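Putative beta-glucosidase (Bifidobacterium adolescentis, PDB 5WAB) probably hydrolyses beta-glucosidic linkages as a glycoside hydrolase of family 3, removing terminal sugars from glycosides. Local coordinates at residues S172-R177 with A593-P598; F627-E632 with D636-A641. One frame throughout, in Å; residues are numbered along the deposited sequence.

Contact 1. Residues S172-R177 with A593-P598; sequences SQRALR and AAVARP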
ATOM      1  N   SER A 172      -2.153  13.289  16.690  1.00 18.17           N
ATOM      2  CA  SER A 172      -2.922  12.912  17.868  1.00 17.88           C
ATOM      3  C   SER A 172      -2.909  11.396  18.043  1.00 19.06           C
ATOM      4  O   SER A 172      -2.653  10.635  17.105  1.00 18.03           O
ATOM      5  CB  SER A 172      -4.363  13.395  17.760  1.00 17.46           C
ATOM      6  OG  SER A 172      -5.061  12.612  16.818  1.00 18.83           O
ATOM      7  N   GLN A 173      -3.217  10.959  19.267  1.00 21.09           N
ATOM      8  CA  GLN A 173      -3.242   9.528  19.556  1.00 22.62           C
ATOM      9  C   GLN A 173      -4.312   8.805  18.748  1.00 23.17           C
ATOM     10  O   GLN A 173      -4.046   7.736  18.185  1.00 22.82           O
ATOM     11  CB  GLN A 173      -3.434   9.297  21.052  1.00 24.20           C
ATOM     12  CG  GLN A 173      -2.173   9.613  21.834  1.00 25.90           C
ATOM     13  CD  GLN A 173      -0.981   8.817  21.328  1.00 27.09           C
ATOM     14  OE1 GLN A 173       0.017   9.384  20.884  1.00 28.66           O
ATOM     15  NE2 GLN A 173      -1.077   7.491  21.406  1.00 27.53           N
ATOM     16  N   ARG A 174      -5.517   9.377  18.656  1.00 23.86           N
ATOM     17  CA  ARG A 174      -6.563   8.761  17.841  1.00 17.38           C
ATOM     18  C   ARG A 174      -6.096   8.541  16.410  1.00 20.00           C
ATOM     19  O   ARG A 174      -6.282   7.457  15.845  1.00 22.87           O
ATOM     20  CB  ARG A 174      -7.829   9.616  17.847  1.00 23.65           C
ATOM     21  CG  ARG A 174      -8.786   9.317  18.972  1.00 24.69           C
ATOM     22  CD  ARG A 174     -10.164   9.886  18.671  1.00 25.40           C
ATOM     23  NE  ARG A 174     -10.837   9.214  17.560  1.00 25.41           N
ATOM     24  CZ  ARG A 174     -11.841   9.746  16.862  1.00 27.07           C
ATOM     25  NH1 ARG A 174     -12.285  10.960  17.155  1.00 27.49           N
ATOM     26  NH2 ARG A 174     -12.401   9.071  15.865  1.00 27.96           N
ATOM     27  N   ALA A 175      -5.493   9.563  15.800  1.00 20.19           N
ATOM     28  CA  ALA A 175      -5.069   9.428  14.412  1.00 20.30           C
ATOM     29  C   ALA A 175      -3.972   8.381  14.273  1.00 19.41           C
ATOM     30  O   ALA A 175      -3.970   7.603  13.311  1.00 19.80           O
ATOM     31  CB  ALA A 175      -4.618  10.784  13.863  1.00 19.47           C
ATOM     32  N   LEU A 176      -3.048   8.326  15.237  1.00 18.40           N
ATOM     33  CA  LEU A 176      -2.037   7.270  15.238  1.00 18.28           C
ATOM     34  C   LEU A 176      -2.686   5.895  15.358  1.00 19.79           C
ATOM     35  O   LEU A 176      -2.376   4.980  14.588  1.00 18.83           O
ATOM     36  CB  LEU A 176      -1.046   7.497  16.381  1.00 16.85           C
ATOM     37  CG  LEU A 176       0.089   8.495  16.169  1.00 16.05           C
ATOM     38  CD1 LEU A 176       0.820   8.705  17.462  1.00 16.22           C
ATOM     39  CD2 LEU A 176       1.048   8.010  15.087  1.00 15.92           C
ATOM     40  N   ARG A 177      -3.608   5.740  16.312  1.00 19.84           N
ATOM     41  CA  ARG A 177      -4.202   4.434  16.575  1.00 20.26           C
ATOM     42  C   ARG A 177      -5.139   3.990  15.455  1.00 20.85           C
ATOM     43  O   ARG A 177      -5.226   2.793  15.160  1.00 21.48           O
ATOM     44  CB  ARG A 177      -4.954   4.463  17.904  1.00 23.08           C
ATOM     45  CG  ARG A 177      -4.076   4.681  19.117  1.00 23.06           C
ATOM     46  CD  ARG A 177      -3.259   3.453  19.403  1.00 24.67           C
ATOM     47  NE  ARG A 177      -2.535   3.571  20.663  1.00 26.58           N
ATOM     48  CZ  ARG A 177      -1.877   2.570  21.236  1.00 26.86           C
ATOM     49  NH1 ARG A 177      -1.859   1.375  20.657  1.00 26.59           N
ATOM     50  NH2 ARG A 177      -1.249   2.760  22.388  1.00 27.27           N
ATOM     51  N   ALA A 593     -21.595   9.755  17.901  1.00 27.76           N
ATOM     52  CA  ALA A 593     -20.767   9.213  18.969  1.00 26.64           C
ATOM     53  C   ALA A 593     -20.173  10.340  19.801  1.00 27.74           C
ATOM     54  O   ALA A 593     -20.261  11.521  19.452  1.00 27.17           O
ATOM     55  CB  ALA A 593     -19.646   8.325  18.408  1.00 23.47           C
ATOM     56  N   ALA A 594     -19.550   9.959  20.919  1.00 28.10           N
ATOM     57  CA  ALA A 594     -18.904  10.927  21.794  1.00 28.91           C
ATOM     58  C   ALA A 594     -17.673  11.551  21.162  1.00 28.48           C
ATOM     59  O   ALA A 594     -17.171  12.551  21.684  1.00 32.94           O
ATOM     60  CB  ALA A 594     -18.521  10.273  23.121  1.00 29.59           C
ATOM     61  N   VAL A 595     -17.163  10.977  20.075  1.00 26.40           N
ATOM     62  CA  VAL A 595     -16.035  11.531  19.343  1.00 26.63           C
ATOM     63  C   VAL A 595     -16.436  11.712  17.885  1.00 24.97           C
ATOM     64  O   VAL A 595     -17.399  11.113  17.397  1.00 22.88           O
ATOM     65  CB  VAL A 595     -14.773  10.649  19.452  1.00 25.89           C
ATOM     66  CG1 VAL A 595     -14.388  10.458  20.909  1.00 25.48           C
ATOM     67  CG2 VAL A 595     -15.008   9.299  18.777  1.00 25.63           C
ATOM     68  N   ALA A 596     -15.678  12.562  17.196  1.00 25.47           N
ATOM     69  CA  ALA A 596     -15.870  12.762  15.766  1.00 26.94           C
ATOM     70  C   ALA A 596     -15.414  11.526  14.998  1.00 28.93           C
ATOM     71  O   ALA A 596     -14.332  10.987  15.253  1.00 27.76           O
ATOM     72  CB  ALA A 596     -15.102  13.995  15.299  1.00 20.60           C
ATOM     73  N   ARG A 597     -16.249  11.067  14.071  1.00 34.65           N
ATOM     74  CA  ARG A 597     -15.975   9.881  13.278  1.00 40.89           C
ATOM     75  C   ARG A 597     -16.381  10.118  11.832  1.00 49.00           C
ATOM     76  O   ARG A 597     -17.353  10.834  11.564  1.00 70.16           O
ATOM     77  CB  ARG A 597     -16.719   8.653  13.827  1.00 36.97           C
ATOM     78  CG  ARG A 597     -16.482   8.386  15.308  1.00 33.69           C
ATOM     79  CD  ARG A 597     -16.848   6.959  15.661  1.00 30.64           C
ATOM     80  NE  ARG A 597     -16.009   6.012  14.935  1.00 27.55           N
ATOM     81  CZ  ARG A 597     -16.196   4.700  14.937  1.00 25.43           C
ATOM     82  NH1 ARG A 597     -17.199   4.179  15.628  1.00 26.01           N
ATOM     83  NH2 ARG A 597     -15.387   3.912  14.242  1.00 24.20           N
ATOM     84  N   PRO A 598     -15.643   9.544  10.880  1.00 38.66           N
ATOM     85  CA  PRO A 598     -16.067   9.597   9.477  1.00 33.17           C
ATOM     86  C   PRO A 598     -17.426   8.941   9.288  1.00 29.48           C
ATOM     87  O   PRO A 598     -17.836   8.073  10.061  1.00 28.73           O
ATOM     88  CB  PRO A 598     -14.973   8.814   8.743  1.00 31.67           C
ATOM     89  CG  PRO A 598     -13.794   8.852   9.669  1.00 32.58           C
ATOM     90  CD  PRO A 598     -14.358   8.845  11.048  1.00 34.34           C
TER

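Contact 2. Residues F627-E632 with D636-A641; sequences FAYWSE and DWHVEA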
ATOM      1  N   PHE A 627     -16.368  -1.810  14.798  1.00 22.35           N
ATOM      2  CA  PHE A 627     -17.280  -0.811  15.342  1.00 21.28           C
ATOM      3  C   PHE A 627     -16.630   0.072  16.398  1.00 20.70           C
ATOM      4  O   PHE A 627     -17.328   0.874  17.030  1.00 21.72           O
ATOM      5  CB  PHE A 627     -18.513  -1.492  15.946  1.00 21.47           C
ATOM      6  CG  PHE A 627     -19.231  -2.400  14.990  1.00 21.87           C
ATOM      7  CD1 PHE A 627     -20.155  -1.889  14.092  1.00 21.24           C
ATOM      8  CD2 PHE A 627     -18.997  -3.765  15.001  1.00 21.62           C
ATOM      9  CE1 PHE A 627     -20.816  -2.716  13.214  1.00 20.95           C
ATOM     10  CE2 PHE A 627     -19.657  -4.600  14.125  1.00 21.51           C
ATOM     11  CZ  PHE A 627     -20.569  -4.076  13.230  1.00 21.70           C
ATOM     12  N   ALA A 628     -15.322  -0.033  16.601  1.00 20.04           N
ATOM     13  CA  ALA A 628     -14.658   0.613  17.723  1.00 19.94           C
ATOM     14  C   ALA A 628     -13.767   1.753  17.254  1.00 20.00           C
ATOM     15  O   ALA A 628     -13.029   1.620  16.274  1.00 20.71           O
ATOM     16  CB  ALA A 628     -13.820  -0.395  18.511  1.00 17.74           C
ATOM     17  N   TYR A 629     -13.807   2.861  17.984  1.00 18.69           N
ATOM     18  CA  TYR A 629     -12.850   3.938  17.803  1.00 20.65           C
ATOM     19  C   TYR A 629     -11.865   3.930  18.961  1.00 21.00           C
ATOM     20  O   TYR A 629     -12.090   3.290  19.989  1.00 21.87           O
ATOM     21  CB  TYR A 629     -13.546   5.305  17.706  1.00 19.61           C
ATOM     22  CG  TYR A 629     -14.423   5.679  18.893  1.00 21.13           C
ATOM     23  CD1 TYR A 629     -13.876   6.226  20.051  1.00 20.89           C
ATOM     24  CD2 TYR A 629     -15.806   5.495  18.847  1.00 21.01           C
ATOM     25  CE1 TYR A 629     -14.676   6.575  21.128  1.00 18.56           C
ATOM     26  CE2 TYR A 629     -16.613   5.838  19.921  1.00 20.55           C
ATOM     27  CZ  TYR A 629     -16.042   6.377  21.058  1.00 21.21           C
ATOM     28  OH  TYR A 629     -16.840   6.727  22.122  1.00 21.76           O
ATOM     29  N   TRP A 630     -10.761   4.642  18.779  1.00 21.75           N
ATOM     30  CA  TRP A 630      -9.818   4.822  19.868  1.00 23.86           C
ATOM     31  C   TRP A 630     -10.294   5.954  20.766  1.00 26.90           C
ATOM     32  O   TRP A 630     -10.537   7.071  20.298  1.00 27.59           O
ATOM     33  CB  TRP A 630      -8.417   5.116  19.334  1.00 22.09           C
ATOM     34  CG  TRP A 630      -7.410   5.161  20.432  1.00 22.17           C
ATOM     35  CD1 TRP A 630      -6.922   6.272  21.055  1.00 20.60           C
ATOM     36  CD2 TRP A 630      -6.798   4.040  21.070  1.00 20.84           C
ATOM     37  NE1 TRP A 630      -6.027   5.911  22.030  1.00 20.69           N
ATOM     38  CE2 TRP A 630      -5.932   4.545  22.060  1.00 22.32           C
ATOM     39  CE3 TRP A 630      -6.884   2.656  20.889  1.00 21.89           C
ATOM     40  CZ2 TRP A 630      -5.165   3.715  22.875  1.00 23.05           C
ATOM     41  CZ3 TRP A 630      -6.124   1.834  21.692  1.00 23.66           C
ATOM     42  CH2 TRP A 630      -5.271   2.365  22.675  1.00 24.72           C
ATOM     43  N   SER A 631     -10.416   5.673  22.056  1.00 29.75           N
ATOM     44  CA  SER A 631     -10.807   6.679  23.031  1.00 32.61           C
ATOM     45  C   SER A 631      -9.575   7.099  23.816  1.00 34.19           C
ATOM     46  O   SER A 631      -8.969   6.277  24.509  1.00 34.85           O
ATOM     47  CB  SER A 631     -11.883   6.154  23.979  1.00 33.36           C
ATOM     48  OG  SER A 631     -12.144   7.092  25.011  1.00 34.31           O
ATOM     49  N   GLU A 632      -9.216   8.378  23.721  1.00 36.57           N
ATOM     50  CA  GLU A 632      -8.120   8.870  24.541  1.00 39.24           C
ATOM     51  C   GLU A 632      -8.541   8.974  25.996  1.00 43.61           C
ATOM     52  O   GLU A 632      -7.685   8.985  26.884  1.00 49.82           O
ATOM     53  CB  GLU A 632      -7.633  10.225  24.027  1.00 36.63           C
ATOM     54  CG  GLU A 632      -7.110  10.180  22.605  1.00 32.91           C
ATOM     55  CD  GLU A 632      -6.558  11.510  22.135  1.00 31.11           C
ATOM     56  OE1 GLU A 632      -6.381  12.418  22.980  1.00 31.31           O
ATOM     57  OE2 GLU A 632      -6.298  11.646  20.916  1.00 28.87           O
ATOM     58  N   ASP A 636      -7.866   3.242  25.114  1.00 30.38           N
ATOM     59  CA  ASP A 636      -8.163   1.906  24.617  1.00 29.96           C
ATOM     60  C   ASP A 636      -9.259   2.015  23.568  1.00 25.97           C
ATOM     61  O   ASP A 636      -9.930   3.044  23.448  1.00 20.01           O
ATOM     62  CB  ASP A 636      -8.587   0.967  25.757  1.00 32.72           C
ATOM     63  CG  ASP A 636      -8.462  -0.505  25.393  1.00 33.34           C
ATOM     64  OD1 ASP A 636      -8.086  -0.811  24.240  1.00 32.40           O
ATOM     65  OD2 ASP A 636      -8.716  -1.357  26.278  1.00 33.81           O
ATOM     66  N   TRP A 637      -9.424   0.944  22.801  1.00 24.59           N
ATOM     67  CA  TRP A 637     -10.541   0.867  21.874  1.00 23.81           C
ATOM     68  C   TRP A 637     -11.857   0.855  22.643  1.00 23.91           C
ATOM     69  O   TRP A 637     -11.931   0.394  23.784  1.00 20.68           O
ATOM     70  CB  TRP A 637     -10.409  -0.378  20.996  1.00 23.54           C
ATOM     71  CG  TRP A 637      -9.173  -0.337  20.150  1.00 24.42           C
ATOM     72  CD1 TRP A 637      -7.996  -0.990  20.380  1.00 24.74           C
ATOM     73  CD2 TRP A 637      -8.978   0.434  18.955  1.00 23.57           C
ATOM     74  NE1 TRP A 637      -7.089  -0.690  19.391  1.00 24.43           N
ATOM     75  CE2 TRP A 637      -7.664   0.186  18.508  1.00 23.41           C
ATOM     76  CE3 TRP A 637      -9.791   1.304  18.217  1.00 23.18           C
ATOM     77  CZ2 TRP A 637      -7.141   0.779  17.353  1.00 23.38           C
ATOM     78  CZ3 TRP A 637      -9.271   1.891  17.068  1.00 23.20           C
ATOM     79  CH2 TRP A 637      -7.959   1.622  16.647  1.00 22.97           C
ATOM     80  N   HIS A 638     -12.903   1.399  22.021  1.00 19.24           N
ATOM     81  CA  HIS A 638     -14.202   1.511  22.671  1.00 19.72           C
ATOM     82  C   HIS A 638     -15.305   1.298  21.646  1.00 20.23           C
ATOM     83  O   HIS A 638     -15.358   2.004  20.636  1.00 18.50           O
ATOM     84  CB  HIS A 638     -14.367   2.872  23.359  1.00 20.00           C
ATOM     85  CG  HIS A 638     -15.667   3.026  24.090  1.00 28.49           C
ATOM     86  ND1 HIS A 638     -16.528   4.081  23.872  1.00 26.01           N
ATOM     87  CD2 HIS A 638     -16.263   2.243  25.022  1.00 21.51           C
ATOM     88  CE1 HIS A 638     -17.590   3.949  24.647  1.00 25.40           C
ATOM     89  NE2 HIS A 638     -17.456   2.840  25.351  1.00 21.91           N
ATOM     90  N   VAL A 639     -16.178   0.328  21.910  1.00 20.92           N
ATOM     91  CA  VAL A 639     -17.408   0.141  21.150  1.00 21.29           C
ATOM     92  C   VAL A 639     -18.522   0.805  21.943  1.00 23.23           C
ATOM     93  O   VAL A 639     -18.812   0.410  23.079  1.00 22.45           O
ATOM     94  CB  VAL A 639     -17.712  -1.343  20.891  1.00 20.08           C
ATOM     95  CG1 VAL A 639     -19.011  -1.480  20.128  1.00 19.69           C
ATOM     96  CG2 VAL A 639     -16.600  -1.985  20.090  1.00 19.35           C
ATOM     97  N   GLU A 640     -19.116   1.835  21.351  1.00 25.15           N
ATOM     98  CA  GLU A 640     -20.179   2.604  21.977  1.00 26.33           C
ATOM     99  C   GLU A 640     -21.537   1.991  21.654  1.00 25.82           C
ATOM    100  O   GLU A 640     -21.788   1.571  20.521  1.00 25.93           O
ATOM    101  CB  GLU A 640     -20.092   4.055  21.494  1.00 27.27           C
ATOM    102  CG  GLU A 640     -20.751   5.087  22.377  1.00 29.76           C
ATOM    103  CD  GLU A 640     -20.493   6.501  21.891  1.00 30.07           C
ATOM    104  OE1 GLU A 640     -19.312   6.859  21.689  1.00 29.39           O
ATOM    105  OE2 GLU A 640     -21.469   7.252  21.697  1.00 31.49           O
ATOM    106  N   ALA A 641     -22.410   1.936  22.655  1.00 25.66           N
ATOM    107  CA  ALA A 641     -23.745   1.393  22.444  1.00 25.34           C
ATOM    108  C   ALA A 641     -24.528   2.257  21.469  1.00 24.89           C
ATOM    109  O   ALA A 641     -24.439   3.487  21.494  1.00 25.55           O
ATOM    110  CB  ALA A 641     -24.501   1.298  23.766  1.00 26.39           C
TER
HETATM  111  O   HOH W   1     -17.687   2.820  19.059  1.00 10.71           O

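Contact 1. Residues S172-R177 with A593-P598
Helix 173-180 of the N-terminal TIM-barrel-type domain meets the loop between strands 580-590 and 601-610 of the fibronectin type III-like domain through one long side chain, Arg174. Its guanidinium group grips a single backbone oxygen end-on: NH1 and NH2 of Arg174 each lie 2.8 Å from Ala596 O, NH1 in the carbonyl plane on a lone pair, NH2 nearly in line with the C=O bond. Both bonds are bent, 143° and 144° at the hydrogen, as they must be when two nitrogens share one acceptor. Beyond an extended chi2 the arginine chain bends at chi3 (68°), which turns the guanidinium to this oxygen. Val595 covers part of one guanidinium face, its CG2 3.7 Å from Arg174 CZ. A branched apolar residue suits this place because it packs on the flat group without competing for its N-H bonds. Helix and loop are thus joined across a domain boundary, the CA atoms of Arg174 and Val595 10.0 Å apart, a distance that a long, flexible arginine can bridge. An alanine in place of Arg174 would probably leave Ala596 O without these two donors and open a gap beside Val595. Arg174 NE forms a salt bridge with Glu178 one turn on, which probably helps to hold the guanidinium in place.

Contact 2. Residues F627-E632 with D636-A641
Strands 628-631 and 636-639 form an antiparallel beta hairpin of the fibronectin type III-like domain, strongly twisted, with their short axes 4.5 Å apart and 136° between their directions. Tyr629 with His638 and Ser631 with Asp636 are hydrogen-bonded pairs, and Trp630 with Trp637 is the non-hydrogen-bonded pair between them. On the face carrying the tryptophans, the indoles make a T-shaped stack: the edge of the Trp630 six-membered ring stands over the face of Trp637, planes at 85°, with CE3 of Trp630 3.5 Å from CE2 of Trp637. Tryptophan suits this face because its broad, flat ring can also cover backbone: Trp630 lies over that of Asp636, its CH2 3.5 Å from Asp636 CA. Farther along, Ala628 CB meets Val639 CG2 at 3.6 Å, the small alanine leaving room for the branched valine to come close beside it.

The other face is polar. Tyr629 CG lies between its backbone N and carbonyl carbon (chi1 57°), which carries the ring alongside His638. Here His638 ND1 donates to Tyr629 OH at 3.2 Å, in the imidazole plane, and the hydroxyl donates in turn to Glu640 OE1 at 2.5 Å. The imidazole edge is turned toward the tyrosine face in an offset edge-to-face pair. A water links Phe627 O, His638 O and Glu640 N. Because the phenol hydroxyl both accepts and donates, its rotation is likely to be fixed, and the carboxylate would probably polarise it and so strengthen its acceptance from His638 ND1.

Contact 2 is largely buried and joins neighbouring strands within the fibronectin type III-like domain, whereas contact 1 lies at the surface and joins that domain to the TIM-barrel-type domain, across 415 intervening residues. Their centres are about 9 Å apart, and the hairpin borders both elements of contact 1. Glu640 probably accepts from Ala594 N and Glu632 from Arg174 N, while Trp630 meets Arg177 in a cation-pi interaction. The chemistry follows the setting: the hairpin combines a backbone ladder with edge-to-face aromatic pairs and linked side-chain hydrogen bonds, while the interdomain contact depends on one arginine reaching a loop carbonyl, with modest apolar cover.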